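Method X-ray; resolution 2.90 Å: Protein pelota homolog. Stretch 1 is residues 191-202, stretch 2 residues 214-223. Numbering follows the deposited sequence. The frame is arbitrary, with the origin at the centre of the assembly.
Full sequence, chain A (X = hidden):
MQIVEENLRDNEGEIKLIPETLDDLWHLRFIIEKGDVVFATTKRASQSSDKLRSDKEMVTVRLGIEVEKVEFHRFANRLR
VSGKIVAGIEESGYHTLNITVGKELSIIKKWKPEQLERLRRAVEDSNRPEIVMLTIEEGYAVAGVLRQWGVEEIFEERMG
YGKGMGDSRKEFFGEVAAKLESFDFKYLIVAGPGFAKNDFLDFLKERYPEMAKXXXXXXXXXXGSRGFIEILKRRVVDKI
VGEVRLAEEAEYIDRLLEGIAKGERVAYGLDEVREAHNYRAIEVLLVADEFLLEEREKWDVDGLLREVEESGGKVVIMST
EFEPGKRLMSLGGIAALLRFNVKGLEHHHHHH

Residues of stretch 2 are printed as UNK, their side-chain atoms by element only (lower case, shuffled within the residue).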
ATOM      1  N   ALA A 191     -18.263   2.203  13.798  1.00 38.61           N
ATOM      2  CA  ALA A 191     -19.267   3.007  13.108  1.00 46.28           C
ATOM      3  C   ALA A 191     -20.634   2.828  13.747  1.00 47.88           C
ATOM      4  O   ALA A 191     -20.808   1.982  14.622  1.00 51.90           O
ATOM      5  CB  ALA A 191     -19.328   2.627  11.637  1.00 39.47           C
ATOM      6  N   GLY A 192     -21.600   3.625  13.298  1.00 51.50           N
ATOM      7  CA  GLY A 192     -22.946   3.545  13.838  1.00 53.64           C
ATOM      8  C   GLY A 192     -23.648   4.891  13.879  1.00 57.85           C
ATOM      9  O   GLY A 192     -23.030   5.930  13.642  1.00 59.55           O
ATOM     10  N   PRO A 193     -24.954   4.904  14.174  1.00 57.25           N
ATOM     11  CA  PRO A 193     -25.729   6.145  14.241  1.00 57.03           C
ATOM     12  C   PRO A 193     -25.530   6.917  15.544  1.00 61.76           C
ATOM     13  O   PRO A 193     -25.453   6.326  16.619  1.00 65.95           O
ATOM     14  CB  PRO A 193     -27.161   5.648  14.091  1.00 60.67           C
ATOM     15  CG  PRO A 193     -27.118   4.342  14.827  1.00 59.22           C
ATOM     16  CD  PRO A 193     -25.833   3.728  14.313  1.00 57.81           C
ATOM     17  N   GLY A 194     -25.442   8.235  15.423  1.00 60.49           N
ATOM     18  CA  GLY A 194     -25.309   9.079  16.575  1.00 64.68           C
ATOM     19  C   GLY A 194     -23.946   9.095  17.210  1.00 70.43           C
ATOM     20  O   GLY A 194     -22.884   9.076  16.562  1.00 75.08           O
ATOM     21  N   PHE A 195     -23.982   9.118  18.527  1.00 72.12           N
ATOM     22  CA  PHE A 195     -22.751   9.217  19.284  1.00 80.91           C
ATOM     23  C   PHE A 195     -22.393   7.971  20.052  1.00 72.65           C
ATOM     24  O   PHE A 195     -21.377   7.982  20.755  1.00 68.49           O
ATOM     25  CB  PHE A 195     -22.844  10.389  20.218  1.00 97.33           C
ATOM     26  CG  PHE A 195     -23.127  11.679  19.530  1.00115.86           C
ATOM     27  CD1 PHE A 195     -24.422  12.014  19.159  1.00123.50           C
ATOM     28  CD2 PHE A 195     -22.099  12.578  19.269  1.00123.60           C
ATOM     29  CE1 PHE A 195     -24.690  13.228  18.538  1.00130.75           C
ATOM     30  CE2 PHE A 195     -22.357  13.792  18.649  1.00127.45           C
ATOM     31  CZ  PHE A 195     -23.655  14.118  18.283  1.00131.18           C
ATOM     32  N   ALA A 196     -23.191   6.942  19.963  1.00 60.24           N
ATOM     33  CA  ALA A 196     -22.768   5.799  20.707  1.00 59.56           C
ATOM     34  C   ALA A 196     -21.279   5.419  20.381  1.00 59.97           C
ATOM     35  O   ALA A 196     -20.463   5.112  21.266  1.00 59.53           O
ATOM     36  CB  ALA A 196     -23.663   4.737  20.418  1.00 57.78           C
ATOM     37  N   LYS A 197     -20.967   5.403  19.090  1.00 51.46           N
ATOM     38  CA  LYS A 197     -19.646   5.018  18.628  1.00 43.07           C
ATOM     39  C   LYS A 197     -18.605   5.919  19.259  1.00 40.53           C
ATOM     40  O   LYS A 197     -17.559   5.461  19.718  1.00 45.63           O
ATOM     41  CB  LYS A 197     -19.580   5.103  17.100  1.00 40.07           C
ATOM     42  CG  LYS A 197     -20.030   6.435  16.535  1.00 50.82           C
ATOM     43  CD  LYS A 197     -20.120   6.380  15.019  1.00 55.83           C
ATOM     44  CE  LYS A 197     -20.700   7.663  14.442  1.00 48.64           C
ATOM     45  NZ  LYS A 197     -20.911   7.554  12.970  1.00 35.92           N
ATOM     46  N   ASN A 198     -18.907   7.208  19.292  1.00 38.29           N
ATOM     47  CA  ASN A 198     -17.999   8.184  19.866  1.00 38.83           C
ATOM     48  C   ASN A 198     -17.727   7.882  21.338  1.00 39.77           C
ATOM     49  O   ASN A 198     -16.582   7.647  21.727  1.00 36.58           O
ATOM     50  CB  ASN A 198     -18.585   9.588  19.701  1.00 26.55           C
ATOM     51  CG  ASN A 198     -18.838   9.939  18.248  1.00 22.54           C
ATOM     52  OD1 ASN A 198     -17.910  10.002  17.443  1.00 29.27           O
ATOM     53  ND2 ASN A 198     -20.100  10.165  17.904  1.00 43.75           N
ATOM     54  N   ASP A 199     -18.775   7.869  22.153  1.00 45.15           N
ATOM     55  CA  ASP A 199     -18.600   7.594  23.575  1.00 52.78           C
ATOM     56  C   ASP A 199     -17.903   6.258  23.816  1.00 51.31           C
ATOM     57  O   ASP A 199     -17.156   6.112  24.783  1.00 50.22           O
ATOM     58  CB  ASP A 199     -19.949   7.605  24.301  1.00 57.97           C
ATOM     59  CG  ASP A 199     -20.707   8.908  24.111  1.00 63.25           C
ATOM     60  OD1 ASP A 199     -20.057   9.964  23.931  1.00 56.14           O
ATOM     61  OD2 ASP A 199     -21.954   8.874  24.153  1.00 57.19           O
ATOM     62  N   PHE A 200     -18.144   5.288  22.937  1.00 51.55           N
ATOM     63  CA  PHE A 200     -17.525   3.971  23.074  1.00 37.99           C
ATOM     64  C   PHE A 200     -16.007   4.103  22.954  1.00 33.97           C
ATOM     65  O   PHE A 200     -15.261   3.565  23.775  1.00 24.34           O
ATOM     66  CB  PHE A 200     -18.062   3.011  22.003  1.00 28.03           C
ATOM     67  CG  PHE A 200     -17.540   1.606  22.131  1.00 31.94           C
ATOM     68  CD1 PHE A 200     -17.887   0.816  23.224  1.00 31.48           C
ATOM     69  CD2 PHE A 200     -16.660   1.086  21.182  1.00 29.00           C
ATOM     70  CE1 PHE A 200     -17.364  -0.476  23.369  1.00 36.14           C
ATOM     71  CE2 PHE A 200     -16.133  -0.198  21.320  1.00 23.96           C
ATOM     72  CZ  PHE A 200     -16.483  -0.979  22.416  1.00 29.94           C
ATOM     73  N   LEU A 201     -15.551   4.823  21.933  1.00 33.66           N
ATOM     74  CA  LEU A 201     -14.122   5.019  21.733  1.00 46.05           C
ATOM     75  C   LEU A 201     -13.512   5.663  22.976  1.00 55.53           C
ATOM     76  O   LEU A 201     -12.450   5.242  23.440  1.00 57.45           O
ATOM     77  CB  LEU A 201     -13.863   5.888  20.493  1.00 38.42           C
ATOM     78  CG  LEU A 201     -12.412   6.307  20.205  1.00 37.09           C
ATOM     79  CD1 LEU A 201     -11.490   5.102  20.223  1.00 39.84           C
ATOM     80  CD2 LEU A 201     -12.339   7.007  18.862  1.00 25.01           C
ATOM     81  N   ASP A 202     -14.182   6.678  23.521  1.00 59.41           N
ATOM     82  CA  ASP A 202     -13.682   7.332  24.729  1.00 58.38           C
ATOM     83  C   ASP A 202     -13.580   6.271  25.819  1.00 47.09           C
ATOM     84  O   ASP A 202     -12.608   6.237  26.574  1.00 53.02           O
ATOM     85  CB  ASP A 202     -14.618   8.461  25.191  1.00 70.32           C
ATOM     86  CG  ASP A 202     -14.498   9.718  24.336  1.00 70.94           C
ATOM     87  OD1 ASP A 202     -13.372  10.050  23.906  1.00 69.45           O
ATOM     88  OD2 ASP A 202     -15.530  10.385  24.111  1.00 61.72           O
ATOM     89  N   UNK A 214      -5.507   1.878  18.086  1.00 30.81           N
ATOM     90  CA  UNK A 214      -5.659   1.358  16.732  1.00 38.39           C
ATOM     91  C   UNK A 214      -7.129   1.257  16.353  1.00 37.23           C
ATOM     92  O   UNK A 214      -7.525   0.358  15.619  1.00 51.84           O
ATOM     93  o   UNK A 214      -2.850  -0.892  17.115  1.00 52.02           O
ATOM     94  c   UNK A 214      -5.008  -0.015  16.630  1.00 44.03           C
ATOM     95  n   UNK A 214      -2.953   1.180  16.253  1.00 40.86           N
ATOM     96  c   UNK A 214      -3.509   0.056  16.691  1.00 45.48           C
ATOM     97  N   UNK A 215      -7.933   2.181  16.863  1.00 32.98           N
ATOM     98  CA  UNK A 215      -9.359   2.204  16.581  1.00 29.57           C
ATOM     99  C   UNK A 215      -9.745   3.545  15.973  1.00 30.00           C
ATOM    100  O   UNK A 215      -9.224   4.585  16.379  1.00 32.71           O
ATOM    101  c   UNK A 215     -10.139   1.975  17.864  1.00 26.64           C
ATOM    102  N   UNK A 216     -10.653   3.520  15.001  1.00 26.82           N
ATOM    103  CA  UNK A 216     -11.112   4.748  14.357  1.00 25.05           C
ATOM    104  C   UNK A 216     -12.625   4.774  14.229  1.00 28.88           C
ATOM    105  O   UNK A 216     -13.249   3.749  13.961  1.00 35.63           O
ATOM    106  c   UNK A 216     -10.508   4.917  12.948  1.00 23.74           C
ATOM    107  c   UNK A 216      -8.991   4.864  13.026  1.00 44.87           C
ATOM    108  c   UNK A 216     -11.038   3.836  12.018  1.00 23.39           C
ATOM    109  N   UNK A 217     -13.211   5.952  14.427  1.00 37.27           N
ATOM    110  CA  UNK A 217     -14.656   6.126  14.317  1.00 36.85           C
ATOM    111  C   UNK A 217     -14.995   6.745  12.967  1.00 35.95           C
ATOM    112  O   UNK A 217     -14.528   7.835  12.645  1.00 39.37           O
ATOM    113  c   UNK A 217     -14.888   6.460  16.779  1.00 45.02           C
ATOM    114  c   UNK A 217     -16.693   7.228  15.258  1.00 49.10           C
ATOM    115  c   UNK A 217     -15.197   7.045  15.422  1.00 34.68           C
ATOM    116  N   UNK A 218     -15.804   6.043  12.182  1.00 47.43           N
ATOM    117  CA  UNK A 218     -16.204   6.510  10.860  1.00 50.49           C
ATOM    118  C   UNK A 218     -17.604   7.117  10.889  1.00 53.02           C
ATOM    119  O   UNK A 218     -18.399   6.821  11.781  1.00 49.32           O
ATOM    120  c   UNK A 218     -14.710   4.909   9.652  1.00 57.96           C
ATOM    121  c   UNK A 218     -16.153   5.353   9.838  1.00 45.22           C
ATOM    122  c   UNK A 218     -16.731   5.789   8.504  1.00 61.78           C
ATOM    123  N   UNK A 219     -17.894   7.967   9.909  1.00 62.78           N
ATOM    124  CA  UNK A 219     -19.184   8.642   9.813  1.00 74.70           C
ATOM    125  C   UNK A 219     -20.370   7.732   9.488  1.00 63.60           C
ATOM    126  O   UNK A 219     -21.515   8.099   9.742  1.00 71.89           O
ATOM    127  o   UNK A 219     -20.510  11.430   7.813  1.00144.65           O
ATOM    128  c   UNK A 219     -19.110   9.756   8.766  1.00105.30           C
ATOM    129  c   UNK A 219     -20.342  10.642   8.768  1.00131.40           C
ATOM    130  o   UNK A 219     -21.139  10.558   9.729  1.00144.66           O
ATOM    131  N   UNK A 220     -20.104   6.559   8.919  1.00 51.09           N
ATOM    132  CA  UNK A 220     -21.170   5.618   8.569  1.00 44.97           C
ATOM    133  C   UNK A 220     -22.255   5.546   9.644  1.00 44.31           C
ATOM    134  O   UNK A 220     -21.959   5.467  10.835  1.00 50.99           O
ATOM    135  c   UNK A 220     -19.656   4.197   7.155  1.00 47.01           C
ATOM    136  c   UNK A 220     -20.605   4.195   8.343  1.00 42.92           C
ATOM    137  c   UNK A 220     -21.741   3.213   8.101  1.00 43.62           C
ATOM    138  N   UNK A 221     -23.513   5.570   9.218  1.00 41.85           N
ATOM    139  CA  UNK A 221     -24.635   5.523  10.151  1.00 38.74           C
ATOM    140  C   UNK A 221     -25.309   4.163  10.191  1.00 41.53           C
ATOM    141  O   UNK A 221     -25.928   3.794  11.192  1.00 43.23           O
ATOM    142  o   UNK A 221     -25.132   7.888   9.888  1.00 71.36           O
ATOM    143  c   UNK A 221     -25.671   6.583   9.777  1.00 45.08           C
ATOM    144  N   UNK A 222     -25.192   3.424   9.093  1.00 40.54           N
ATOM    145  CA  UNK A 222     -25.785   2.100   8.979  1.00 33.58           C
ATOM    146  C   UNK A 222     -25.369   1.240  10.171  1.00 36.29           C
ATOM    147  O   UNK A 222     -24.538   1.644  10.979  1.00 35.98           O
ATOM    148  o   UNK A 222     -25.297   2.376   6.608  1.00 35.37           O
ATOM    149  c   UNK A 222     -25.321   1.442   7.678  1.00 39.06           C
ATOM    150  N   UNK A 223     -25.949   0.055  10.282  1.00 34.24           N
ATOM    151  CA  UNK A 223     -25.604  -0.841  11.374  1.00 37.67           C
ATOM    152  C   UNK A 223     -25.631  -2.278  10.861  1.00 33.12           C
ATOM    153  O   UNK A 223     -26.290  -2.568   9.866  1.00 36.63           O
ATOM    154  c   UNK A 223     -28.016  -0.894  12.097  1.00 50.28           C
ATOM    155  c   UNK A 223     -26.585  -0.667  12.561  1.00 45.52           C
ATOM    156  c   UNK A 223     -26.216  -1.621  13.692  1.00 43.04           C
TER

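Position 214 carries four side-chain atoms, two carbons in line with the second bearing one oxygen and one nitrogen. That is a carboxamide bonded directly to CB, so the residue is Asn214. It lies out of reach of stretch 1.

Position 215 has a single side-chain carbon, the CB, 4.1 Å from Leu201 CD1, an apolar contact: Ala215. Its CA-to-CB bond points toward the helix.

At position 216 there are three carbons, one carrying the other two, so the branch is at CB and no heteroatom is present: Val216. Its CA-to-CB bond points away from stretch 1, as expected for the alternation of a strand, and no atom pair comes within contact range.

Position 217 repeats the three-carbon fork, but its CA-to-CB bond points toward stretch 1. One terminal carbon approaches Leu201 and the other approaches Lys197 and Asn198. This is Val217, with chi1 at 179° (t). Its CG2 is 3.3 Å from Leu201 CD2, a tight apolar contact, while CG1 is 3.5 Å from Lys197 CD and 3.7 Å from Asn198 OD1. No other residue of stretch 2 has more area covered by stretch 1.

Position 218 again shows three carbons branched at the first, giving Val218. The CA-to-CB bond points sideways, the side chain comes no nearer than 4.6 Å to stretch 1, and the residue's close contacts are made by its backbone O, which accepts a hydrogen bond from Lys197 NZ at 2.9 Å.

Position 219 has two carbons, the second carrying two oxygens, a carboxylate, hence Asp219. Its CA-to-CB bond points away, yet OD2 ends 4.4 Å from Lys197 NZ, beyond salt-bridge range, and the side chain is poorly ordered.

At position 220 three carbons fork at CB, which lies 3.9 Å from Ala191 CB: Val220. Its O accepts from Gly192 N at 3.1 Å, with an N-H...O angle of 152°, and also receives a weak bond from Lys197 NZ at 3.2 Å.

Position 221 holds one carbon followed by one oxygen, a hydroxymethyl group: Ser221. Contact comes through its backbone O, 3.1 Å from Pro193 CD; the proline nitrogen has no hydrogen to offer.

Position 222 has the same carbon and oxygen, so it is Ser222. Its CA-to-CB bond points away, but its O lies 3.8 Å from Gly192 CA.

Position 223 ends the stretch with three carbons branched at CB, Val223, whose chi1 is 57° (p); it makes no contact.

The contact combines apolar packing with a lysine anchor. Helix and strand axes run nearly antiparallel, at 154° and 9.0 Å, a separation bridged by Leu201 and Lys197 against Ala215 and Val217. The extended Lys197 chain, t from chi2 to chi4, carries NZ to the carbonyls of Val218 and Val220 and to Gly192 O at 2.8 Å. Because Gly192 O and Val220 O are both acceptors only 3.0 Å apart, the shared ammonium donor offsets their repulsion. In all, 501 Å² is buried.

Stretch 2 214-223: NAVVVDVSSV
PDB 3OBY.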